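Local coordinates for IPT/TIG domain-containing protein BACOVA_02650 (Bacteroides ovatus, PDB 5E7H) that binds polysaccharide at the bacterial cell surface and probably captures xyloglucan before its import into the periplasm for degradation, at residues G43-S48 with D52-V57; L86-L91 with T148-G153; V176-M181 with D186-G191. All coordinates share one frame; numbering follows the deposited sequence.

Interaction 1 of 3, residues G43-S48 with D52-V57; sequences GDITTS and DEISFV
Ser48 OG donates to Asp52 OD1 over 2.6 Å, a short bond across the mouth of the turn that closes a beta hairpin. The carboxylate oxygen is met on its anti side, with the hydroxyl 28° out of the carboxylate plane. Asp52 can reach back, although its CB points away, because chi1, at 59°, holds CG between the backbone N and the carbonyl carbon. Next to this bond, Ser48 N donates to Glu53 O at 3.0 Å. Thr46 and Ser55 then form an antiparallel hydrogen-bonded pair, in which Thr46 N reaches Ser55 O at 2.9 Å almost in line with the carbonyl, and Ser55 N returns the bond to Thr46 O. On the face bearing these two residues, a water joins Thr46 O to Ser55 OG, and another bridges Asp44 O and Thr46 OG1. The opposite side is largely hydrocarbon: Ile45 CG2 rests 4.0 Å from Ile54 CB, the two side chains running side by side, and the Ile54 CG2 methyl touches Thr47 OG1 at 3.7 Å. Strand 46-47 is an edge strand of a four-stranded antiparallel sheet in the IPT/TIG domain. Strand 53-57 pairs on with strand 18-24, while Ile45, Ile54 and Phe56 pack on Val32 of the second sheet.

Interaction 2 of 3, residues L86-L91 with T148-G153; sequences LENVIL and TSIIPG
Asn88 and Ile150 meet at a slant, the CG2 methyl of the isoleucine standing obliquely over the flat amide. That methyl touches both ends of the amide, Ile150 CG2 coming within 3.9 Å of Asn88 ND2 and 4.1 Å of Asn88 OD1. Ile151 arrives differently: its side chain runs at about a right angle to that of Asn88, and its tip, Ile151 CD1, comes in at the nitrogen end, nearer to the amide plane, and stops 4.1 Å from Asn88 ND2. An extended Ile151 chain, chi2 175°, carries this methyl forward. The amide nitrogen thus has methyls of two isoleucines around it, while its polar need is met elsewhere, by a hydrogen bond to Ile257 O. This bond fixes the amide to strand 246-259, with which strand 89-91 pairs in the xyloglucan-binding domain. A loop between strands 133-142 and 160-168 here packs against the short 3-10 segment that leads into strand 89-91. At the outer edge, Ile150 CD1 lies 4.1 Å from Glu87 CB. The glutamate meets it through this methylene alone, since its chain bends at chi2 (89°) and the carboxylate leads away to bond Ser65 OG.

Interaction 3 of 3, residues V176-M181 with D186-G191; sequences VFQIAM and DAALNG. With ACT (acetate ion), chain G.
Gln178 lies alongside Asn190, both side chains pointing the same way from neighbouring strands. From the start of the glutamine chain, Gln178 CB is 3.4 Å from Asn190 OD1. Gln178 CG, set anti to the backbone N with chi1 174°, lies 3.3 Å from Asn190 OD1 and also approaches Leu189 O. CD keeps the company of Asn190 OD1 as well, the two amide planes standing 42° apart; at the tip, Gln178 NE2 lies 3.4 Å from Ala188 CB. Next along the strands, Ile179 and Leu189 form an antiparallel hydrogen-bonded pair, with Ile179 N to Leu189 O and Leu189 N to Ile179 O both 3.0 Å. This is the beta hairpin at one edge of a five-stranded antiparallel sheet in the xyloglucan-binding domain: strand 189-192 is outermost, and strand 176-181 continues inward to strand 233-240. Ile179 packs on Leu162 and Phe164, and Phe177 meets Phe252 edge-to-face. Towards one end of the hairpin, Val176 CB sits 3.7 Å from Gly191 CA, where the chain turns a corner with positive phi. Towards the other, Asp186 N donates to atom O of an acetate ion, probably from the crystallisation liquor, at 3.0 Å.

How the interactions relate
Interactions 1 and 3 are both beta hairpins at sheet edges, yet they belong to different domains and lie on opposite sides of the chain's centre, about 36 Å apart between centres. Interaction 1 is a surface contact, held by three backbone bonds, a side-chain bond at the turn and bridging waters; interaction 3 is partly buried and has two backbone bonds, with side chains laid along each other. Interaction 2, also partly buried, has a different chemistry: a loop packs on a strand's approach through methyls, and its polar groups bond elsewhere. It shares its domain with interaction 3, and the two touch where Ile90 CD1 comes within 4.3 Å of Met181 CE.

Interaction 1 of 3, residues G43-S48 with D52-V57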
loop_
_atom_site.group_PDB
_atom_site.type_symbol
_atom_site.label_atom_id
_atom_site.label_comp_id
_atom_site.label_asym_id
_atom_site.label_seq_id
_atom_site.Cartn_x
_atom_site.Cartn_y
_atom_site.Cartn_z
ATOM N N GLY A 43 -3.371 26.039 7.206
ATOM C CA GLY A 43 -4.740 26.234 6.777
ATOM C C GLY A 43 -5.348 25.054 6.044
ATOM O O GLY A 43 -6.567 24.975 5.899
ATOM N N ASP A 44 -4.504 24.126 5.584
ATOM C CA ASP A 44 -4.963 22.952 4.849
ATOM C C ASP A 44 -4.966 21.698 5.728
ATOM O O ASP A 44 -5.209 20.597 5.248
ATOM C CB ASP A 44 -4.079 22.722 3.622
ATOM C CG ASP A 44 -4.158 23.866 2.623
ATOM O OD1 ASP A 44 -5.185 24.569 2.606
ATOM O OD2 ASP A 44 -3.194 24.051 1.854
ATOM N N ILE A 45 -4.688 21.880 7.011
ATOM C CA ILE A 45 -4.730 20.774 7.965
ATOM C C ILE A 45 -6.058 20.797 8.697
ATOM O O ILE A 45 -6.452 21.836 9.229
ATOM C CB ILE A 45 -3.593 20.860 8.989
ATOM C CG1 ILE A 45 -2.249 20.934 8.266
ATOM C CG2 ILE A 45 -3.637 19.655 9.929
ATOM C CD1 ILE A 45 -1.092 21.291 9.157
ATOM N N THR A 46 -6.737 19.656 8.732
ATOM C CA THR A 46 -7.994 19.527 9.467
ATOM C C THR A 46 -7.744 18.761 10.755
ATOM O O THR A 46 -7.143 17.694 10.722
ATOM C CB THR A 46 -9.064 18.806 8.633
ATOM O OG1 THR A 46 -9.306 19.542 7.429
ATOM C CG2 THR A 46 -10.376 18.673 9.412
ATOM N N THR A 47 -8.192 19.313 11.883
ATOM C CA THR A 47 -8.038 18.666 13.180
ATOM C C THR A 47 -9.396 18.321 13.785
ATOM O O THR A 47 -10.314 19.139 13.767
ATOM C CB THR A 47 -7.265 19.558 14.152
ATOM O OG1 THR A 47 -6.047 19.990 13.531
ATOM C CG2 THR A 47 -6.945 18.802 15.433
ATOM N N SER A 48 -9.518 17.106 14.316
ATOM C CA SER A 48 -10.772 16.658 14.911
ATOM C C SER A 48 -11.072 17.417 16.203
ATOM O O SER A 48 -10.170 17.991 16.822
ATOM C CB SER A 48 -10.724 15.164 15.201
ATOM O OG SER A 48 -9.831 14.907 16.269
ATOM N N ASP A 52 -7.447 14.330 18.382
ATOM C CA ASP A 52 -6.875 12.989 18.274
ATOM C C ASP A 52 -6.670 12.550 16.827
ATOM O O ASP A 52 -6.308 11.413 16.570
ATOM C CB ASP A 52 -7.757 11.964 18.995
ATOM C CG ASP A 52 -9.174 11.901 18.443
ATOM O OD1 ASP A 52 -9.469 12.566 17.428
ATOM O OD2 ASP A 52 -9.999 11.172 19.032
ATOM N N GLU A 53 -6.902 13.458 15.887
ATOM C CA GLU A 53 -6.719 13.138 14.481
ATOM C C GLU A 53 -6.443 14.391 13.664
ATOM O O GLU A 53 -7.038 15.441 13.899
ATOM C CB GLU A 53 -7.952 12.415 13.933
ATOM C CG GLU A 53 -7.848 12.039 12.458
ATOM C CD GLU A 53 -9.113 11.396 11.924
ATOM O OE1 GLU A 53 -9.755 11.996 11.037
ATOM O OE2 GLU A 53 -9.459 10.287 12.379
ATOM N N ILE A 54 -5.518 14.283 12.716
ATOM C CA ILE A 54 -5.372 15.326 11.719
ATOM C C ILE A 54 -5.350 14.691 10.335
ATOM O O ILE A 54 -4.981 13.515 10.152
ATOM C CB ILE A 54 -4.108 16.178 11.923
ATOM C CG1 ILE A 54 -2.847 15.340 11.783
ATOM C CG2 ILE A 54 -4.142 16.858 13.305
ATOM C CD1 ILE A 54 -1.560 16.162 11.813
ATOM N N SER A 55 -5.778 15.472 9.353
ATOM C CA SER A 55 -5.714 15.026 7.975
ATOM C C SER A 55 -5.413 16.169 7.029
ATOM O O SER A 55 -5.643 17.328 7.344
ATOM C CB SER A 55 -7.014 14.342 7.554
ATOM O OG SER A 55 -8.105 15.251 7.623
ATOM N N PHE A 56 -4.892 15.808 5.862
ATOM C CA PHE A 56 -4.518 16.776 4.841
ATOM C C PHE A 56 -4.287 16.024 3.554
ATOM O O PHE A 56 -4.001 14.823 3.570
ATOM C CB PHE A 56 -3.254 17.536 5.227
ATOM C CG PHE A 56 -2.098 16.633 5.534
ATOM C CD1 PHE A 56 -1.254 16.193 4.532
ATOM C CD2 PHE A 56 -1.866 16.227 6.843
ATOM C CE1 PHE A 56 -0.196 15.340 4.829
ATOM C CE2 PHE A 56 -0.814 15.376 7.138
ATOM C CZ PHE A 56 0.014 14.943 6.138
ATOM N N VAL A 57 -4.383 16.742 2.444
ATOM C CA VAL A 57 -4.063 16.191 1.150
ATOM C C VAL A 57 -2.556 16.287 0.898
ATOM O O VAL A 57 -1.976 17.355 1.141
ATOM C CB VAL A 57 -4.831 16.949 0.073
ATOM C CG1 VAL A 57 -4.436 16.464 -1.302
ATOM C CG2 VAL A 57 -6.338 16.781 0.284
HETATM O O HOH W 1 -5.238 19.553 2.629
HETATM O O HOH W 2 -7.627 19.197 5.436
HETATM O O HOH W 3 -9.124 15.216 10.677
#

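Interaction 2 of 3, residues L86-L91 with T148-G153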
loop_
_atom_site.group_PDB
_atom_site.type_symbol
_atom_site.label_atom_id
_atom_site.label_comp_id
_atom_site.label_asym_id
_atom_site.label_seq_id
_atom_site.Cartn_x
_atom_site.Cartn_y
_atom_site.Cartn_z
ATOM N N LEU A 86 10.852 4.699 -0.280
ATOM C CA LEU A 86 11.070 4.459 -1.707
ATOM C C LEU A 86 11.975 3.250 -1.958
ATOM O O LEU A 86 11.774 2.518 -2.935
ATOM C CB LEU A 86 11.652 5.720 -2.353
ATOM C CG LEU A 86 10.632 6.858 -2.372
ATOM C CD1 LEU A 86 11.397 8.179 -2.522
ATOM C CD2 LEU A 86 9.594 6.683 -3.478
ATOM N N GLU A 87 12.909 3.011 -1.038
ATOM C CA GLU A 87 13.910 1.976 -1.198
ATOM C C GLU A 87 13.354 0.576 -0.940
ATOM O O GLU A 87 14.018 -0.420 -1.215
ATOM C CB GLU A 87 15.081 2.253 -0.238
ATOM C CG GLU A 87 15.611 3.727 -0.234
ATOM C CD GLU A 87 14.911 4.656 0.764
ATOM O OE1 GLU A 87 13.797 4.352 1.224
ATOM O OE2 GLU A 87 15.490 5.719 1.092
ATOM N N ASN A 88 12.156 0.510 -0.372
ATOM C CA ASN A 88 11.472 -0.735 -0.051
ATOM C C ASN A 88 10.470 -1.172 -1.126
ATOM O O ASN A 88 9.896 -2.256 -1.032
ATOM C CB ASN A 88 10.707 -0.592 1.283
ATOM C CG ASN A 88 11.614 -0.430 2.473
ATOM O OD1 ASN A 88 12.038 0.683 2.776
ATOM N ND2 ASN A 88 11.913 -1.525 3.165
ATOM N N VAL A 89 10.251 -0.341 -2.146
ATOM C CA VAL A 89 9.329 -0.670 -3.221
ATOM C C VAL A 89 9.948 -1.767 -4.078
ATOM O O VAL A 89 11.112 -1.670 -4.478
ATOM C CB VAL A 89 9.000 0.567 -4.064
ATOM C CG1 VAL A 89 8.142 0.237 -5.279
ATOM C CG2 VAL A 89 8.278 1.599 -3.189
ATOM N N ILE A 90 9.151 -2.806 -4.352
ATOM C CA ILE A 90 9.587 -3.938 -5.150
ATOM C C ILE A 90 8.908 -3.972 -6.531
ATOM O O ILE A 90 9.375 -4.671 -7.419
ATOM C CB ILE A 90 9.333 -5.270 -4.405
ATOM C CG1 ILE A 90 7.854 -5.496 -4.101
ATOM C CG2 ILE A 90 10.179 -5.306 -3.113
ATOM C CD1 ILE A 90 7.524 -6.891 -3.685
ATOM N N LEU A 91 7.822 -3.218 -6.708
ATOM C CA LEU A 91 7.074 -3.233 -7.967
ATOM C C LEU A 91 6.194 -1.989 -8.051
ATOM O O LEU A 91 5.284 -1.840 -7.239
ATOM C CB LEU A 91 6.225 -4.505 -8.098
ATOM C CG LEU A 91 5.380 -4.623 -9.366
ATOM C CD1 LEU A 91 6.206 -4.680 -10.607
ATOM C CD2 LEU A 91 4.529 -5.867 -9.253
ATOM N N THR A 148 19.693 -6.054 0.414
ATOM C CA THR A 148 20.046 -6.470 1.775
ATOM C C THR A 148 20.740 -5.340 2.549
ATOM O O THR A 148 20.912 -5.435 3.769
ATOM C CB THR A 148 20.916 -7.744 1.797
ATOM O OG1 THR A 148 22.084 -7.573 0.988
ATOM C CG2 THR A 148 20.117 -8.941 1.314
ATOM N N SER A 149 21.119 -4.257 1.874
ATOM C CA SER A 149 21.607 -3.075 2.601
ATOM C C SER A 149 20.464 -2.347 3.316
ATOM O O SER A 149 20.718 -1.480 4.173
ATOM C CB SER A 149 22.327 -2.108 1.658
ATOM O OG SER A 149 21.410 -1.567 0.728
ATOM N N ILE A 150 19.231 -2.687 2.971
ATOM C CA ILE A 150 18.028 -2.117 3.573
ATOM C C ILE A 150 17.383 -3.151 4.498
ATOM O O ILE A 150 17.090 -2.850 5.653
ATOM C CB ILE A 150 17.012 -1.676 2.515
ATOM C CG1 ILE A 150 17.631 -0.673 1.534
ATOM C CG2 ILE A 150 15.749 -1.117 3.186
ATOM C CD1 ILE A 150 17.994 0.623 2.147
ATOM N N ILE A 151 17.172 -4.370 3.995
ATOM C CA ILE A 151 16.688 -5.478 4.814
ATOM C C ILE A 151 17.764 -6.567 4.862
ATOM O O ILE A 151 17.943 -7.318 3.904
ATOM C CB ILE A 151 15.367 -6.078 4.283
ATOM C CG1 ILE A 151 14.286 -4.998 4.220
ATOM C CG2 ILE A 151 14.954 -7.254 5.170
ATOM C CD1 ILE A 151 12.985 -5.487 3.596
ATOM N N PRO A 152 18.484 -6.679 5.977
ATOM C CA PRO A 152 19.520 -7.706 6.043
ATOM C C PRO A 152 18.997 -9.111 5.806
ATOM O O PRO A 152 17.837 -9.428 6.106
ATOM C CB PRO A 152 20.059 -7.573 7.472
ATOM C CG PRO A 152 19.796 -6.126 7.832
ATOM C CD PRO A 152 18.516 -5.784 7.145
ATOM N N GLY A 153 19.862 -9.962 5.271
ATOM C CA GLY A 153 19.457 -11.328 4.990
ATOM C C GLY A 153 18.976 -12.086 6.207
ATOM O O GLY A 153 18.141 -12.993 6.076
#

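Interaction 3 of 3, residues V176-M181 with D186-G191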
loop_
_atom_site.group_PDB
_atom_site.type_symbol
_atom_site.label_atom_id
_atom_site.label_comp_id
_atom_site.label_asym_id
_atom_site.label_seq_id
_atom_site.Cartn_x
_atom_site.Cartn_y
_atom_site.Cartn_z
ATOM N N VAL A 176 -12.059 -12.779 -5.426
ATOM C CA VAL A 176 -10.940 -12.734 -4.472
ATOM C C VAL A 176 -9.616 -12.676 -5.207
ATOM O O VAL A 176 -9.548 -12.972 -6.400
ATOM C CB VAL A 176 -10.917 -13.964 -3.538
ATOM C CG1 VAL A 176 -12.158 -14.027 -2.676
ATOM C CG2 VAL A 176 -10.731 -15.266 -4.348
ATOM N N PHE A 177 -8.562 -12.333 -4.470
ATOM C CA PHE A 177 -7.222 -12.226 -5.015
ATOM C C PHE A 177 -6.274 -13.234 -4.397
ATOM O O PHE A 177 -6.387 -13.586 -3.217
ATOM C CB PHE A 177 -6.666 -10.815 -4.807
ATOM C CG PHE A 177 -7.390 -9.771 -5.596
ATOM C CD1 PHE A 177 -6.990 -9.452 -6.889
ATOM C CD2 PHE A 177 -8.509 -9.139 -5.079
ATOM C CE1 PHE A 177 -7.680 -8.512 -7.644
ATOM C CE2 PHE A 177 -9.195 -8.185 -5.833
ATOM C CZ PHE A 177 -8.781 -7.883 -7.117
ATOM N N GLN A 178 -5.354 -13.697 -5.230
ATOM C CA GLN A 178 -4.198 -14.486 -4.809
ATOM C C GLN A 178 -2.954 -13.641 -5.022
ATOM O O GLN A 178 -2.797 -13.019 -6.067
ATOM C CB GLN A 178 -4.108 -15.795 -5.610
ATOM C CG GLN A 178 -2.839 -16.600 -5.333
ATOM C CD GLN A 178 -2.664 -17.782 -6.226
ATOM O OE1 GLN A 178 -3.362 -17.968 -7.228
ATOM N NE2 GLN A 178 -1.707 -18.604 -5.863
ATOM N N ILE A 179 -2.062 -13.613 -4.033
ATOM C CA ILE A 179 -0.738 -13.005 -4.198
ATOM C C ILE A 179 0.302 -14.107 -3.954
ATOM O O ILE A 179 0.293 -14.770 -2.902
ATOM C CB ILE A 179 -0.506 -11.829 -3.243
ATOM C CG1 ILE A 179 -1.568 -10.741 -3.479
ATOM C CG2 ILE A 179 0.900 -11.268 -3.452
ATOM C CD1 ILE A 179 -1.476 -9.522 -2.521
ATOM N N ALA A 180 1.168 -14.319 -4.940
ATOM C CA ALA A 180 2.179 -15.377 -4.886
ATOM C C ALA A 180 3.536 -14.766 -5.194
ATOM O O ALA A 180 3.626 -13.793 -5.942
ATOM C CB ALA A 180 1.866 -16.474 -5.866
ATOM N N MET A 181 4.590 -15.338 -4.617
ATOM C CA MET A 181 5.957 -14.940 -4.921
ATOM C C MET A 181 6.832 -16.163 -5.204
ATOM O O MET A 181 6.638 -17.240 -4.628
ATOM C CB MET A 181 6.551 -14.146 -3.765
ATOM C CG MET A 181 5.946 -12.780 -3.566
ATOM S SD MET A 181 6.646 -12.027 -2.094
ATOM C CE MET A 181 5.784 -10.472 -2.130
ATOM N N ASP A 186 2.239 -22.995 -3.183
ATOM C CA ASP A 186 1.869 -23.610 -1.926
ATOM C C ASP A 186 1.889 -22.596 -0.773
ATOM O O ASP A 186 1.151 -22.745 0.200
ATOM C CB ASP A 186 2.819 -24.771 -1.627
ATOM C CG ASP A 186 2.239 -25.762 -0.645
ATOM O OD1 ASP A 186 1.062 -26.149 -0.816
ATOM O OD2 ASP A 186 2.961 -26.158 0.294
ATOM N N ALA A 187 2.715 -21.556 -0.894
ATOM C CA ALA A 187 2.858 -20.561 0.166
ATOM C C ALA A 187 2.039 -19.304 -0.085
ATOM O O ALA A 187 2.056 -18.381 0.712
ATOM C CB ALA A 187 4.325 -20.174 0.336
ATOM N N ALA A 188 1.317 -19.264 -1.196
ATOM C CA ALA A 188 0.625 -18.038 -1.581
ATOM C C ALA A 188 -0.527 -17.641 -0.664
ATOM O O ALA A 188 -1.103 -18.474 0.032
ATOM C CB ALA A 188 0.112 -18.182 -2.988
ATOM N N LEU A 189 -0.842 -16.351 -0.683
ATOM C CA LEU A 189 -2.024 -15.825 -0.025
ATOM C C LEU A 189 -3.183 -16.031 -0.971
ATOM O O LEU A 189 -3.140 -15.554 -2.085
ATOM C CB LEU A 189 -1.841 -14.353 0.315
ATOM C CG LEU A 189 -3.064 -13.588 0.814
ATOM C CD1 LEU A 189 -3.536 -14.197 2.126
ATOM C CD2 LEU A 189 -2.742 -12.110 0.970
ATOM N N ASN A 190 -4.205 -16.750 -0.528
ATOM C CA ASN A 190 -5.386 -16.977 -1.357
ATOM C C ASN A 190 -6.636 -16.445 -0.691
ATOM O O ASN A 190 -6.693 -16.304 0.534
ATOM C CB ASN A 190 -5.555 -18.457 -1.668
ATOM C CG ASN A 190 -4.712 -18.887 -2.844
ATOM O OD1 ASN A 190 -5.032 -18.608 -4.007
ATOM N ND2 ASN A 190 -3.630 -19.557 -2.550
ATOM N N GLY A 191 -7.651 -16.167 -1.505
ATOM C CA GLY A 191 -8.938 -15.742 -0.996
ATOM C C GLY A 191 -8.965 -14.362 -0.376
ATOM O O GLY A 191 -9.828 -14.066 0.469
HETATM C C ACT G . 3.797 -24.880 -5.591
HETATM O O ACT G . 4.394 -24.649 -4.505
HETATM O OXT ACT G . 2.740 -25.560 -5.613
HETATM C CH3 ACT G . 4.341 -24.328 -6.880
#